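Local atomic coordinates of putative laminarinase (Phanerochaete chrysosporium, PDB entry 2W39), a protein that probably hydrolyses the glycosidic bonds of beta-glucans such as laminarin and lichenin, as an extracellular family 16 glycoside hydrolase of a white rot fungus. Residues Ile247-Thr252 / Trp289-Val294. Numbering follows the deposited sequence.
Sequences IIINLT and WDIASV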
ATOM      1  N   ILE A 247       8.276  -4.282  -4.491  1.00  5.09           N
ATOM      2  CA  ILE A 247       7.506  -3.420  -3.592  1.00  5.04           C
ATOM      3  C   ILE A 247       7.105  -2.156  -4.356  1.00  4.50           C
ATOM      4  O   ILE A 247       7.944  -1.543  -5.045  1.00  5.26           O
ATOM      5  CB  ILE A 247       8.352  -3.046  -2.349  1.00  5.22           C
ATOM      6  CG1 ILE A 247       8.606  -4.291  -1.500  1.00  6.18           C
ATOM      7  CG2 ILE A 247       7.688  -1.920  -1.532  1.00  6.41           C
ATOM      8  CD1 ILE A 247       9.695  -4.141  -0.432  1.00  7.15           C
ATOM      9  N   ILE A 248       5.824  -1.802  -4.269  1.00  4.28           N
ATOM     10  CA  ILE A 248       5.269  -0.626  -4.944  1.00  4.93           C
ATOM     11  C   ILE A 248       4.595   0.271  -3.915  1.00  4.66           C
ATOM     12  O   ILE A 248       3.874  -0.211  -3.033  1.00  4.63           O
ATOM     13  CB  ILE A 248       4.283  -1.030  -6.076  1.00  5.55           C
ATOM     14  CG1 ILE A 248       5.004  -1.928  -7.093  1.00  6.35           C
ATOM     15  CG2 ILE A 248       3.688   0.224  -6.764  1.00  5.63           C
ATOM     16  CD1 ILE A 248       4.105  -2.466  -8.193  1.00  7.31           C
ATOM     17  N   ILE A 249       4.839   1.574  -4.026  1.00  4.37           N
ATOM     18  CA  ILE A 249       4.152   2.574  -3.215  1.00  4.92           C
ATOM     19  C   ILE A 249       3.631   3.639  -4.168  1.00  4.88           C
ATOM     20  O   ILE A 249       4.396   4.176  -4.969  1.00  5.05           O
ATOM     21  CB  ILE A 249       5.062   3.209  -2.138  1.00  4.66           C
ATOM     22  CG1 ILE A 249       5.719   2.121  -1.284  1.00  5.54           C
ATOM     23  CG2 ILE A 249       4.253   4.187  -1.292  1.00  6.27           C
ATOM     24  CD1 ILE A 249       6.848   2.645  -0.382  1.00  6.97           C
ATOM     25  N   ASN A 250       2.328   3.920  -4.120  1.00  4.52           N
ATOM     26  CA  ASN A 250       1.724   4.797  -5.126  1.00  4.50           C
ATOM     27  C   ASN A 250       0.567   5.593  -4.580  1.00  4.18           C
ATOM     28  O   ASN A 250       0.065   5.328  -3.486  1.00  4.31           O
ATOM     29  CB  ASN A 250       1.254   3.989  -6.358  1.00  5.14           C
ATOM     30  CG  ASN A 250       0.058   3.127  -6.048  1.00  4.98           C
ATOM     31  OD1 ASN A 250       0.203   2.052  -5.460  1.00  6.52           O
ATOM     32  ND2 ASN A 250      -1.140   3.603  -6.395  1.00  5.63           N
ATOM     33  N   LEU A 251       0.133   6.548  -5.392  1.00  4.50           N
ATOM     34  CA  LEU A 251      -1.102   7.268  -5.134  1.00  4.61           C
ATOM     35  C   LEU A 251      -1.795   7.496  -6.471  1.00  4.47           C
ATOM     36  O   LEU A 251      -1.273   8.206  -7.333  1.00  5.21           O
ATOM     37  CB  LEU A 251      -0.798   8.601  -4.456  1.00  5.30           C
ATOM     38  CG  LEU A 251      -1.977   9.584  -4.359  1.00  5.38           C
ATOM     39  CD1 LEU A 251      -3.140   9.007  -3.549  1.00  6.42           C
ATOM     40  CD2 LEU A 251      -1.501  10.916  -3.781  1.00  6.57           C
ATOM     41  N   THR A 252      -2.955   6.869  -6.650  1.00  4.66           N
ATOM     42  CA  THR A 252      -3.818   7.190  -7.779  1.00  5.51           C
ATOM     43  C   THR A 252      -5.068   7.927  -7.279  1.00  5.19           C
ATOM     44  O   THR A 252      -5.232   8.140  -6.067  1.00  5.31           O
ATOM     45  CB  THR A 252      -4.136   5.941  -8.666  1.00  5.34           C
ATOM     46  OG1 THR A 252      -4.671   6.431  -9.906  1.00  6.11           O
ATOM     47  CG2 THR A 252      -5.101   4.964  -8.015  1.00  6.50           C
ATOM     48  N   TRP A 289       2.344  10.738   1.012  1.00  5.09           N
ATOM     49  CA  TRP A 289       3.045   9.821   1.893  1.00  5.57           C
ATOM     50  C   TRP A 289       4.208  10.565   2.522  1.00  5.21           C
ATOM     51  O   TRP A 289       4.913  11.304   1.835  1.00  5.90           O
ATOM     52  CB  TRP A 289       3.641   8.679   1.072  1.00  5.24           C
ATOM     53  CG  TRP A 289       2.685   7.686   0.475  1.00  4.89           C
ATOM     54  CD1 TRP A 289       2.227   7.653  -0.815  1.00  5.31           C
ATOM     55  CD2 TRP A 289       2.134   6.544   1.131  1.00  4.87           C
ATOM     56  NE1 TRP A 289       1.388   6.564  -0.993  1.00  4.97           N
ATOM     57  CE2 TRP A 289       1.338   5.859   0.184  1.00  4.73           C
ATOM     58  CE3 TRP A 289       2.241   6.028   2.432  1.00  5.31           C
ATOM     59  CZ2 TRP A 289       0.660   4.675   0.495  1.00  5.32           C
ATOM     60  CZ3 TRP A 289       1.544   4.857   2.743  1.00  5.58           C
ATOM     61  CH2 TRP A 289       0.768   4.199   1.781  1.00  5.61           C
ATOM     62  N   ASP A 290       4.444  10.333   3.817  1.00  5.47           N
ATOM     63  CA  ASP A 290       5.686  10.738   4.491  1.00  5.76           C
ATOM     64  C   ASP A 290       6.188   9.460   5.138  1.00  5.87           C
ATOM     65  O   ASP A 290       5.544   8.932   6.065  1.00  6.09           O
ATOM     66  CB  ASP A 290       5.413  11.854   5.516  1.00  6.91           C
ATOM     67  CG  ASP A 290       6.646  12.247   6.321  1.00  8.34           C
ATOM     68  OD1 ASP A 290       7.618  11.482   6.388  1.00  8.92           O
ATOM     69  OD2 ASP A 290       6.619  13.346   6.931  1.00 13.12           O
ATOM     70  N   ILE A 291       7.283   8.933   4.601  1.00  5.62           N
ATOM     71  CA  ILE A 291       7.814   7.637   5.004  1.00  6.18           C
ATOM     72  C   ILE A 291       9.175   7.852   5.662  1.00  5.96           C
ATOM     73  O   ILE A 291      10.058   8.516   5.094  1.00  6.56           O
ATOM     74  CB  ILE A 291       7.895   6.708   3.784  1.00  7.30           C
ATOM     75  CG1 ILE A 291       6.461   6.358   3.341  1.00  7.85           C
ATOM     76  CG2 ILE A 291       8.696   5.443   4.106  1.00  7.85           C
ATOM     77  CD1 ILE A 291       6.342   5.802   1.928  1.00  9.64           C
ATOM     78  N   ALA A 292       9.317   7.330   6.879  1.00  5.87           N
ATOM     79  CA  ALA A 292      10.566   7.423   7.631  1.00  6.39           C
ATOM     80  C   ALA A 292      11.581   6.375   7.174  1.00  6.62           C
ATOM     81  O   ALA A 292      12.791   6.657   7.124  1.00  7.29           O
ATOM     82  CB  ALA A 292      10.289   7.279   9.140  1.00  7.15           C
ATOM     83  N   SER A 293      11.106   5.165   6.861  1.00  6.09           N
ATOM     84  CA  SER A 293      11.985   4.105   6.382  1.00  6.20           C
ATOM     85  C   SER A 293      11.150   2.980   5.813  1.00  5.62           C
ATOM     86  O   SER A 293       9.980   2.775   6.205  1.00  5.47           O
ATOM     87  CB  SER A 293      12.872   3.549   7.506  1.00  7.10           C
ATOM     88  OG  SER A 293      12.091   3.010   8.553  1.00  7.84           O
ATOM     89  N   VAL A 294      11.773   2.228   4.909  1.00  5.86           N
ATOM     90  CA  VAL A 294      11.277   0.909   4.506  1.00  5.72           C
ATOM     91  C   VAL A 294      12.473  -0.023   4.611  1.00  5.96           C
ATOM     92  O   VAL A 294      13.532   0.279   4.052  1.00  6.28           O
ATOM     93  CB  VAL A 294      10.668   0.888   3.091  1.00  5.57           C
ATOM     94  CG1 VAL A 294      10.269  -0.536   2.700  1.00  6.85           C
ATOM     95  CG2 VAL A 294       9.453   1.822   3.010  1.00  6.58           C
TER
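The CG2 methyl of Ile-249 sits over one face of the Trp-289 indole. It lies 3.8 Å from the centroid of the five-membered ring and only 15° off the ring normal, a CH-pi contact off the middle of the indole as a whole; the nearest ring carbon to CG2 is CE2, at 3.7 Å. The same indole uses its edge for a polar contact: NE1 donates to the backbone O of Asn-250 at 3.1 Å, nearly straight (165° at the hydrogen), with the oxygen close to the ring plane and the donor well above the carbonyl plane. One residue's methyl on the face and the next residue's carbonyl at the edge together fix how the ring is turned. The longer branch of Ile-249 serves Ile-291: CG1 is anti to the carbonyl carbon (chi1 -53°), and beyond it CD1 meets Ile-291 CD1 tip to tip at 3.9 Å, with Val-294 CG2 a looser neighbour at 4.4 Å from Ile-249 CD1. The two strands belong to opposite sheets of the beta-sandwich (jelly roll) of family GH16, and their side chains meet in its core. A leucine in place of Trp-289 would probably leave the carbonyl of Asn-250 without its indole donor and open a gap over Ile-249 CG2 where the indole face lay. Leu-54 lies against both Ile-249 and Trp-289, and Pro-93 also touches the indole. A classic beta bulge at Ala-292 and Ser-293, facing Asp-88, turns the chain before Val-294 returns to the core against Phe-87. The side chain of Asn-250 leaves its backbone on the side turned from 289-294; its OD1 accepts a hydrogen bond from NE1 of Trp-103, a residue of the lactone pocket, and the nearest atoms of the Asn-250 side chain and a bound glucose are about 4 Å apart.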